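Local structure of subtilisin-like serine protease (Fervidobacterium pennivorans, 1R6V) at residues V55-P60 and V64-L69; I229-D234 and D247-G252; I19-L24 and D79-L84; A178-A183 and I253-D258. The protein degrades keratin into peptides as a subtilisin-like serine endopeptidase, enabling its bacterium to grow on native feathers. The protein carries 1 engineered substitution. All blocks are in the same frame, centred on the assembly; numbering follows the deposited sequence.

Interaction 1: residues V55-P60 and V64-L69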
# COMPACT_ATOMS: atom_id res chain seq x y z
N VAL A 55 18.45 14.07 4.64
CA VAL A 55 17.47 13.28 5.38
C VAL A 55 16.50 14.27 6.02
O VAL A 55 16.92 15.19 6.71
CB VAL A 55 18.16 12.47 6.50
CG1 VAL A 55 17.11 11.81 7.40
CG2 VAL A 55 19.07 11.42 5.89
N VAL A 56 15.20 14.09 5.78
CA VAL A 56 14.20 14.98 6.35
C VAL A 56 13.28 14.28 7.35
O VAL A 56 12.59 14.95 8.11
CB VAL A 56 13.32 15.62 5.26
CG1 VAL A 56 14.15 16.61 4.44
CG2 VAL A 56 12.75 14.55 4.35
N LEU A 57 13.28 12.96 7.35
CA LEU A 57 12.44 12.20 8.28
C LEU A 57 13.08 10.86 8.55
O LEU A 57 13.55 10.19 7.63
CB LEU A 57 11.04 11.97 7.69
CG LEU A 57 10.02 11.22 8.55
CD1 LEU A 57 9.67 12.03 9.80
CD2 LEU A 57 8.77 11.00 7.71
N GLU A 58 13.12 10.49 9.82
CA GLU A 58 13.64 9.21 10.24
C GLU A 58 12.50 8.53 10.98
O GLU A 58 11.92 9.11 11.90
CB GLU A 58 14.82 9.36 11.18
CG GLU A 58 16.03 9.99 10.52
CD GLU A 58 17.26 9.09 10.55
OE1 GLU A 58 18.38 9.65 10.60
OE2 GLU A 58 17.13 7.85 10.52
N LEU A 59 12.18 7.30 10.58
CA LEU A 59 11.11 6.53 11.20
C LEU A 59 11.67 5.17 11.57
O LEU A 59 11.40 4.18 10.91
CB LEU A 59 9.95 6.35 10.22
CG LEU A 59 9.20 7.64 9.93
CD1 LEU A 59 8.17 7.38 8.84
CD2 LEU A 59 8.52 8.14 11.22
N PRO A 60 12.46 5.11 12.64
CA PRO A 60 13.05 3.83 13.03
C PRO A 60 12.09 2.70 13.34
O PRO A 60 12.45 1.53 13.15
CB PRO A 60 13.97 4.21 14.21
CG PRO A 60 13.35 5.43 14.77
CD PRO A 60 12.84 6.20 13.57
N VAL A 64 12.60 3.32 8.09
CA VAL A 64 12.45 4.15 6.91
C VAL A 64 13.11 5.49 7.13
O VAL A 64 13.08 6.04 8.23
CB VAL A 64 10.96 4.42 6.57
CG1 VAL A 64 10.85 5.55 5.54
CG2 VAL A 64 10.33 3.16 6.00
N VAL A 65 13.76 5.99 6.08
CA VAL A 65 14.38 7.30 6.10
C VAL A 65 13.88 7.96 4.82
O VAL A 65 13.92 7.33 3.76
CB VAL A 65 15.92 7.25 6.00
CG1 VAL A 65 16.47 8.67 5.84
CG2 VAL A 65 16.53 6.60 7.23
N SER A 66 13.40 9.20 4.90
CA SER A 66 12.96 9.90 3.70
C SER A 66 14.10 10.86 3.36
O SER A 66 14.63 11.54 4.24
CB SER A 66 11.66 10.68 3.97
OG SER A 66 11.88 11.69 4.93
N ILE A 67 14.47 10.90 2.08
CA ILE A 67 15.58 11.74 1.62
C ILE A 67 15.16 12.75 0.57
O ILE A 67 14.63 12.37 -0.47
CB ILE A 67 16.70 10.86 1.01
CG1 ILE A 67 17.16 9.82 2.03
CG2 ILE A 67 17.87 11.75 0.52
CD1 ILE A 67 18.16 8.82 1.47
N LYS A 68 15.41 14.02 0.83
CA LYS A 68 15.09 15.07 -0.13
C LYS A 68 16.26 15.08 -1.13
O LYS A 68 17.42 15.03 -0.72
CB LYS A 68 14.98 16.41 0.58
CG LYS A 68 14.10 17.40 -0.13
CD LYS A 68 14.13 18.74 0.56
CE LYS A 68 13.01 19.60 0.03
NZ LYS A 68 12.91 19.50 -1.45
N LEU A 69 15.96 15.16 -2.42
CA LEU A 69 16.98 15.10 -3.47
C LEU A 69 17.77 16.36 -3.86
O LEU A 69 18.79 16.26 -4.55
CB LEU A 69 16.36 14.51 -4.74
CG LEU A 69 15.75 13.12 -4.54
CD1 LEU A 69 15.15 12.63 -5.85
CD2 LEU A 69 16.82 12.16 -4.06
O HOH W 1 15.33 5.71 10.72

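Interaction 2: residues I229-D234 and D247-G252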
# COMPACT_ATOMS: atom_id res chain seq x y z
N ILE A 229 -4.90 13.38 13.34
CA ILE A 229 -3.62 13.18 12.66
C ILE A 229 -3.82 13.90 11.34
O ILE A 229 -4.63 13.50 10.51
CB ILE A 229 -3.29 11.68 12.41
CG1 ILE A 229 -3.30 10.89 13.73
CG2 ILE A 229 -1.93 11.58 11.68
CD1 ILE A 229 -2.15 11.24 14.74
N VAL A 230 -3.08 14.98 11.13
CA VAL A 230 -3.25 15.77 9.93
C VAL A 230 -2.43 15.27 8.75
O VAL A 230 -1.21 15.45 8.73
CB VAL A 230 -2.90 17.26 10.21
CG1 VAL A 230 -3.15 18.12 8.97
CG2 VAL A 230 -3.73 17.75 11.38
N ILE A 231 -3.09 14.64 7.78
CA ILE A 231 -2.37 14.18 6.61
C ILE A 231 -2.72 14.94 5.34
O ILE A 231 -2.07 14.75 4.30
CB ILE A 231 -2.47 12.64 6.43
CG1 ILE A 231 -3.92 12.20 6.15
CG2 ILE A 231 -1.91 11.96 7.67
CD1 ILE A 231 -3.97 10.88 5.34
N PHE A 232 -3.78 15.76 5.42
CA PHE A 232 -4.16 16.67 4.35
C PHE A 232 -4.11 17.99 5.07
O PHE A 232 -4.98 18.35 5.85
CB PHE A 232 -5.54 16.37 3.76
CG PHE A 232 -5.49 15.26 2.77
CD1 PHE A 232 -5.66 13.94 3.19
CD2 PHE A 232 -5.15 15.51 1.44
CE1 PHE A 232 -5.47 12.88 2.30
CE2 PHE A 232 -4.96 14.45 0.54
CZ PHE A 232 -5.12 13.13 0.98
N ASP A 233 -3.00 18.68 4.84
CA ASP A 233 -2.69 19.95 5.47
C ASP A 233 -3.04 21.11 4.53
O ASP A 233 -3.73 20.92 3.53
CB ASP A 233 -1.19 19.92 5.82
CG ASP A 233 -0.84 20.75 7.04
OD1 ASP A 233 -1.13 21.96 7.04
OD2 ASP A 233 -0.27 20.19 8.01
N ASP A 234 -2.57 22.31 4.86
CA ASP A 234 -2.83 23.49 4.04
C ASP A 234 -1.94 23.44 2.80
O ASP A 234 -0.72 23.53 2.91
CB ASP A 234 -2.51 24.77 4.83
CG ASP A 234 -2.94 26.03 4.10
OD1 ASP A 234 -3.06 26.01 2.85
OD2 ASP A 234 -3.16 27.05 4.78
N ASP A 247 5.54 9.31 3.41
CA ASP A 247 6.46 9.28 4.53
C ASP A 247 5.87 9.97 5.76
O ASP A 247 5.95 9.43 6.86
CB ASP A 247 7.83 9.88 4.13
CG ASP A 247 7.73 11.26 3.48
OD1 ASP A 247 6.64 11.63 2.98
OD2 ASP A 247 8.76 11.98 3.44
N TYR A 248 5.26 11.14 5.60
CA TYR A 248 4.70 11.81 6.77
C TYR A 248 3.43 11.11 7.28
O TYR A 248 3.15 11.13 8.47
CB TYR A 248 4.47 13.30 6.51
CG TYR A 248 5.77 14.08 6.42
CD1 TYR A 248 6.34 14.40 5.19
CD2 TYR A 248 6.46 14.45 7.57
CE1 TYR A 248 7.57 15.08 5.11
CE2 TYR A 248 7.69 15.12 7.50
CZ TYR A 248 8.23 15.42 6.28
OH TYR A 248 9.44 16.08 6.21
N VAL A 249 2.68 10.48 6.38
CA VAL A 249 1.49 9.73 6.82
C VAL A 249 1.99 8.55 7.68
O VAL A 249 1.43 8.28 8.75
CB VAL A 249 0.68 9.19 5.62
CG1 VAL A 249 -0.40 8.21 6.14
CG2 VAL A 249 -0.01 10.37 4.89
N ALA A 250 3.03 7.85 7.22
CA ALA A 250 3.58 6.75 8.01
C ALA A 250 3.99 7.27 9.40
O ALA A 250 3.73 6.62 10.42
CB ALA A 250 4.79 6.11 7.27
N ALA A 251 4.63 8.43 9.44
CA ALA A 251 5.03 9.02 10.73
C ALA A 251 3.80 9.26 11.60
O ALA A 251 3.83 9.01 12.80
CB ALA A 251 5.76 10.34 10.51
N GLY A 252 2.73 9.77 11.00
CA GLY A 252 1.50 10.02 11.76
C GLY A 252 0.84 8.74 12.26
O GLY A 252 0.30 8.71 13.37

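Interaction 3: residues I19-L24 and D79-L84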
# COMPACT_ATOMS: atom_id res chain seq x y z
N ILE A 19 18.26 -4.45 -6.20
CA ILE A 19 17.62 -3.66 -5.18
C ILE A 19 16.17 -3.41 -5.62
O ILE A 19 15.89 -3.27 -6.81
CB ILE A 19 18.39 -2.33 -4.97
CG1 ILE A 19 17.71 -1.46 -3.92
CG2 ILE A 19 18.51 -1.61 -6.28
CD1 ILE A 19 16.62 -0.58 -4.47
N LEU A 20 15.25 -3.37 -4.66
CA LEU A 20 13.84 -3.17 -4.95
C LEU A 20 13.50 -1.69 -5.12
O LEU A 20 13.53 -0.93 -4.15
CB LEU A 20 13.00 -3.77 -3.82
CG LEU A 20 11.55 -4.18 -4.12
CD1 LEU A 20 10.96 -4.83 -2.86
CD2 LEU A 20 10.74 -2.98 -4.52
N PHE A 21 13.21 -1.28 -6.35
CA PHE A 21 12.84 0.11 -6.62
C PHE A 21 11.34 0.22 -6.83
O PHE A 21 10.75 -0.62 -7.50
CB PHE A 21 13.53 0.62 -7.89
CG PHE A 21 14.96 0.99 -7.71
CD1 PHE A 21 15.96 0.24 -8.32
CD2 PHE A 21 15.31 2.12 -6.99
CE1 PHE A 21 17.31 0.63 -8.22
CE2 PHE A 21 16.64 2.51 -6.87
CZ PHE A 21 17.65 1.76 -7.49
N GLY A 22 10.73 1.25 -6.25
CA GLY A 22 9.30 1.43 -6.42
C GLY A 22 9.00 1.83 -7.86
O GLY A 22 9.73 2.63 -8.46
N GLU A 23 7.93 1.29 -8.42
CA GLU A 23 7.57 1.59 -9.80
C GLU A 23 7.30 3.07 -10.01
O GLU A 23 6.62 3.71 -9.21
CB GLU A 23 6.33 0.79 -10.22
CG GLU A 23 5.88 1.09 -11.65
CD GLU A 23 4.71 0.24 -12.11
OE1 GLU A 23 4.26 0.43 -13.26
OE2 GLU A 23 4.24 -0.61 -11.33
N LEU A 24 7.86 3.61 -11.09
CA LEU A 24 7.71 5.01 -11.45
C LEU A 24 6.67 5.16 -12.55
O LEU A 24 6.82 4.59 -13.64
CB LEU A 24 9.06 5.57 -11.91
CG LEU A 24 9.89 6.39 -10.92
CD1 LEU A 24 9.83 5.81 -9.53
CD2 LEU A 24 11.32 6.50 -11.42
N ASP A 79 19.15 6.28 -10.82
CA ASP A 79 20.35 6.04 -11.62
C ASP A 79 21.61 6.07 -10.77
O ASP A 79 22.56 5.33 -11.03
CB ASP A 79 20.48 7.05 -12.76
CG ASP A 79 19.44 6.85 -13.85
OD1 ASP A 79 19.01 5.69 -14.08
OD2 ASP A 79 19.06 7.84 -14.50
N LYS A 80 21.63 6.93 -9.75
CA LYS A 80 22.79 7.03 -8.86
C LYS A 80 22.88 5.89 -7.85
O LYS A 80 23.94 5.63 -7.29
CB LYS A 80 22.74 8.35 -8.07
CG LYS A 80 23.04 9.59 -8.88
CD LYS A 80 24.53 9.77 -9.05
CE LYS A 80 24.85 11.13 -9.65
NZ LYS A 80 26.29 11.46 -9.51
N ILE A 81 21.75 5.23 -7.62
CA ILE A 81 21.66 4.16 -6.64
C ILE A 81 21.74 2.74 -7.19
O ILE A 81 22.33 1.86 -6.57
CB ILE A 81 20.30 4.26 -5.87
CG1 ILE A 81 20.19 5.63 -5.17
CG2 ILE A 81 20.19 3.13 -4.84
CD1 ILE A 81 18.78 5.91 -4.61
N LYS A 82 21.16 2.55 -8.37
CA LYS A 82 21.06 1.23 -9.00
C LYS A 82 22.32 0.43 -9.18
O LYS A 82 22.27 -0.80 -9.24
CB LYS A 82 20.35 1.35 -10.34
CG LYS A 82 21.19 1.87 -11.48
CD LYS A 82 20.31 2.26 -12.65
CE LYS A 82 21.14 2.78 -13.81
NZ LYS A 82 20.32 3.42 -14.87
N ALA A 83 23.47 1.10 -9.25
CA ALA A 83 24.72 0.37 -9.42
C ALA A 83 25.63 0.45 -8.20
O ALA A 83 26.82 0.14 -8.29
CB ALA A 83 25.46 0.91 -10.67
N LEU A 84 25.08 0.84 -7.05
CA LEU A 84 25.89 0.96 -5.83
C LEU A 84 26.19 -0.34 -5.11
O LEU A 84 27.09 -0.40 -4.28
CB LEU A 84 25.23 1.92 -4.83
CG LEU A 84 25.10 3.37 -5.27
CD1 LEU A 84 24.42 4.18 -4.17
CD2 LEU A 84 26.48 3.94 -5.58

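Interaction 4: residues A178-A183 and I253-D258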
# COMPACT_ATOMS: atom_id res chain seq x y z
N ALA A 178 -5.01 15.31 22.54
CA ALA A 178 -3.80 15.74 21.83
C ALA A 178 -3.59 14.94 20.56
O ALA A 178 -3.73 13.71 20.55
CB ALA A 178 -2.58 15.63 22.75
N GLY A 179 -3.25 15.65 19.49
CA GLY A 179 -3.03 15.01 18.20
C GLY A 179 -1.67 15.33 17.61
O GLY A 179 -0.78 15.84 18.30
N TYR A 180 -1.52 15.05 16.32
CA TYR A 180 -0.24 15.24 15.64
C TYR A 180 -0.38 15.74 14.20
O TYR A 180 -1.26 15.30 13.44
CB TYR A 180 0.51 13.91 15.69
CG TYR A 180 1.96 13.92 15.24
CD1 TYR A 180 2.90 14.74 15.85
CD2 TYR A 180 2.39 13.06 14.23
CE1 TYR A 180 4.24 14.71 15.46
CE2 TYR A 180 3.72 13.01 13.84
CZ TYR A 180 4.64 13.84 14.46
OH TYR A 180 5.96 13.79 14.06
N ARG A 181 0.49 16.68 13.84
CA ARG A 181 0.57 17.28 12.50
C ARG A 181 1.97 16.87 12.03
O ARG A 181 2.95 17.62 12.19
CB ARG A 181 0.47 18.80 12.63
CG ARG A 181 0.36 19.56 11.33
CD ARG A 181 0.39 21.06 11.62
NE ARG A 181 0.12 21.83 10.41
CZ ARG A 181 0.16 23.15 10.34
NH1 ARG A 181 0.46 23.86 11.42
NH2 ARG A 181 -0.12 23.76 9.19
N PRO A 182 2.09 15.67 11.44
CA PRO A 182 3.39 15.17 10.98
C PRO A 182 4.22 16.02 10.03
O PRO A 182 5.44 15.98 10.09
CB PRO A 182 3.05 13.79 10.40
CG PRO A 182 1.62 13.92 9.97
CD PRO A 182 0.99 14.76 11.06
N ALA A 183 3.57 16.81 9.17
CA ALA A 183 4.31 17.62 8.21
C ALA A 183 5.33 18.52 8.90
O ALA A 183 6.36 18.84 8.32
CB ALA A 183 3.34 18.46 7.38
N ILE A 253 0.87 7.69 11.44
CA ILE A 253 0.27 6.41 11.82
C ILE A 253 1.09 5.79 12.94
O ILE A 253 0.54 5.25 13.90
CB ILE A 253 0.22 5.44 10.61
CG1 ILE A 253 -0.92 5.88 9.68
CG2 ILE A 253 0.01 3.99 11.07
CD1 ILE A 253 -0.90 5.15 8.33
N ILE A 254 2.40 5.89 12.82
CA ILE A 254 3.28 5.35 13.87
C ILE A 254 3.06 6.13 15.18
O ILE A 254 2.96 5.55 16.27
CB ILE A 254 4.77 5.43 13.46
CG1 ILE A 254 5.18 4.23 12.59
CG2 ILE A 254 5.65 5.37 14.72
CD1 ILE A 254 4.32 3.93 11.38
N TRP A 255 2.98 7.45 15.08
CA TRP A 255 2.76 8.29 16.25
C TRP A 255 1.44 7.90 16.92
O TRP A 255 1.38 7.71 18.14
CB TRP A 255 2.68 9.76 15.82
CG TRP A 255 2.75 10.75 16.94
CD1 TRP A 255 3.88 11.37 17.42
CD2 TRP A 255 1.65 11.27 17.69
NE1 TRP A 255 3.53 12.25 18.43
CE2 TRP A 255 2.17 12.20 18.62
CE3 TRP A 255 0.26 11.03 17.68
CZ2 TRP A 255 1.36 12.90 19.52
CZ3 TRP A 255 -0.55 11.73 18.59
CH2 TRP A 255 0.00 12.65 19.49
N ALA A 256 0.38 7.77 16.13
CA ALA A 256 -0.93 7.43 16.68
C ALA A 256 -0.92 6.07 17.38
O ALA A 256 -1.53 5.90 18.44
CB ALA A 256 -1.98 7.42 15.57
N THR A 257 -0.25 5.11 16.76
CA THR A 257 -0.14 3.77 17.34
C THR A 257 0.63 3.83 18.66
O THR A 257 0.21 3.26 19.67
CB THR A 257 0.61 2.83 16.39
OG1 THR A 257 -0.12 2.71 15.16
CG2 THR A 257 0.79 1.44 17.02
N ASP A 258 1.76 4.52 18.63
CA ASP A 258 2.61 4.65 19.80
C ASP A 258 1.94 5.40 20.93
O ASP A 258 2.27 5.20 22.10
CB ASP A 258 3.92 5.36 19.46
CG ASP A 258 4.86 4.51 18.65
OD1 ASP A 258 4.61 3.29 18.48
OD2 ASP A 258 5.88 5.05 18.18

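Interaction 1: residues V55-P60 and V64-L69
Val55 and Val65 meet on one face of the hairpin, their CG1 methyls 3.6 Å apart and the two side chains crossing at about a right angle. The strands run antiparallel at 163°. The close part of the contact is this valine pair together with four backbone bonds, and Val65, Ser66 and Ile67 are buried on the strand between 54-59 and 33-38. Val56 N donates to Ser66 O over 3.0 Å and Ser66 N to Leu57 O over 2.9 Å. Val56 and Leu57 thus both face Ser66, making Val56 the extra residue of a beta bulge between the Val55-Ile67 and Leu57-Ser66 pairs. Toward the turn, Leu59 N reaches Val64 O at 2.8 Å, nearly head-on to the carbonyl, whereas Val64 N meets Leu59 O at 3.2 Å from above the carbonyl plane, 50° out of it.

The exposed Glu58 and Lys68 pack more loosely. Glu58 lies alongside Val65, with OE2 3.6 Å from Val65 CG2; a water gives OE2 a hydrogen bond and Val64 O a weak one, while OE1 forms a salt bridge with Arg41 of helix 41-51. Lys68 approaches Val56 through its CB, 4.0 Å from Val56 CG1, and then leads away. Helix 41-51 backs the face of Val55, Val65 and Ile67, and Leu57, Leu59 and Ser66 rest on helix 246-258. A hairpin packed between propeptide and protease helices is characteristic of subtilisin-type propeptides.

Interaction 2: residues I229-D234 and D247-G252
Ile231 and Val249 form one of two touching pairs between the end of strand 225-230, with the residue that follows it, and helix 246-258. Val249 does its touching with a single methyl: CG2 lies 3.7 Å from Ile231 CB and also 3.7 Å from Ile231 CG2, with Ile231 CD1 a little farther at 4.0 Å. Three carbons of Ile231 thus make a shallow seat for one branch of the valine. Ile231 has CG1 between its backbone N and carbonyl carbon (chi1 64°), which sets CG2 beside the N and facing the helix.

The second pair is Ile229 with Gly252. Ile229 CG2 rests 3.8 Å from Gly252 CA, and its CD1 stands 3.8 Å from Gly252 O. Since the glycine carries no side chain, the methyl packs directly on the helix backbone.

The next shell holds the strand side. Ile229 and Ile231 are tied by backbone hydrogen bonds to Asp162, the probable charge-relay aspartate, whose side chain is about 6 Å from that of Ile231; Ile231 also bonds to Val244, just before the helix. Trp268 of strand 263-269 touches both Ile231 and Val249. Farther along, Asp233 OD1 accepts from Asp234 N at 2.6 Å, using the lone pair directed away from OD2, while OD2 pairs with Arg181; Asp234 OD1 N-caps the following helix at Ala236 N.

All four touching residues are buried, and no hydrogen bond crosses the contact. Its cohesion is therefore that of close apolar packing, while the directional bonds that place this chain run instead to Asp162 and Val160 of the neighbouring strand and to Val244.

Interaction 3: residues I19-L24 and D79-L84
Phe21 has CG anti to its carbonyl carbon (chi1 -78°), and this rotation carries the ring out toward Ile81 and Lys82. Lys82, in turn, places CG between its backbone N and carbonyl carbon (chi1 78°), leaving its backbone and CB to meet the ring while the rest of the chain runs away. The contact is made at the far rim of the phenyl group. Lys82 N approaches Phe21 CZ to 3.7 Å at the edge, near the ring plane, and Lys82 CB lies 3.8 Å from Phe21 CE1. Ile81 CB sits at the edge too, in plane, with Ile81 CG2 coming obliquely to 3.9 Å from Phe21 CZ. The ring is also steadied from within its own segment: Ile19 CD1 stands 3.7 Å above one face, over the centre.

Beyond CG the lysine is extended. Its NZ forms a salt bridge to Asp79 OD1 at 2.7 Å, meeting the oxygen from above the carboxylate plane, 42° out of it. Gly522 O also accepts from NZ, and Tyr524 OH bonds to Asp79 OD1, so the salt bridge also joins the propeptide to a beta-sandwich domain.

This contact links the loop before strand 33-38 to the last part of helix 74-81 and the type I turn Ile81-Leu84, closed by Leu84 N to Ile81 O. Val92 of strand 89-93 touches both Phe21 and Ile81, Tyr78 of helix 74-81 meets the Phe21 ring, and Ile47 and Val51 of helix 41-51 pack on Ile81.

Interaction 4: residues A178-A183 and I253-D258
Tyr180 lies flat against Trp255, and its side chain can be followed across the indole atom by atom. CG is anti to the backbone N (chi1 -171°), which swings the ring off the strand and lays it over the indole face. CB comes first: it sits 3.5 Å from the centroid of the indole six-membered ring, 14° off the ring normal, a CH-pi contact over the face. CG moves on to the shared bond, 3.6 Å from Trp255 CD2. The two ring sides then part, CD1 lying 3.6 Å from Trp255 NE1 and CD2 3.6 Å from Trp255 CG. Farther out, CE1, CE2 and CZ all have Trp255 CD1 at 3.9 Å. The hydroxyl passes beyond the indole and bonds to Asp185 OD1.

Overall the phenol and the five-membered ring form a face-to-face stack, with centroids 3.8 Å apart and planes inclined by only 4°. On the opposite face of the tyrosine, Pro182 N is offset toward the rim, so residues on both sides hold the ring. At the other end of the indole, Gly179 O approaches obliquely, 3.5 Å from Trp255 CH2, and Ala178 O lies at the edge, near the plane.

Around the stack, strand 179-181 pairs with strand 186-188, and Tyr180 makes backbone hydrogen bonds with Pro228 and Val230 of strand 225-230. Trp255, on helix 246-258, also stacks with His259 and packs on Met227 and Ile229; the aromatic pair thereby fastens the short strand to the helix beside the edge of the catalytic domain's main sheet.

Interaction 1 is nested along the chain within the loop closed by interaction 3, both in the propeptide; interaction 2 follows, nested within interaction 4, both in the catalytic domain. Helix 246-258 is common to interactions 2 and 4, whose centres are 8 Å apart. These two also touch: Arg181 NE forms a salt bridge to Asp233 OD2 at 2.9 Å. The same helix meets the hairpin of interaction 1, centred 14 Å from interaction 2, through Leu59 against Ala251 and Leu57 against Asp247. Interaction 3 is the most distant from the catalytic-domain contacts, about 30 Å from interaction 4 centre to centre. The series thus runs from the propeptide side that meets a sandwich domain, across the interdomain interface, into the protease.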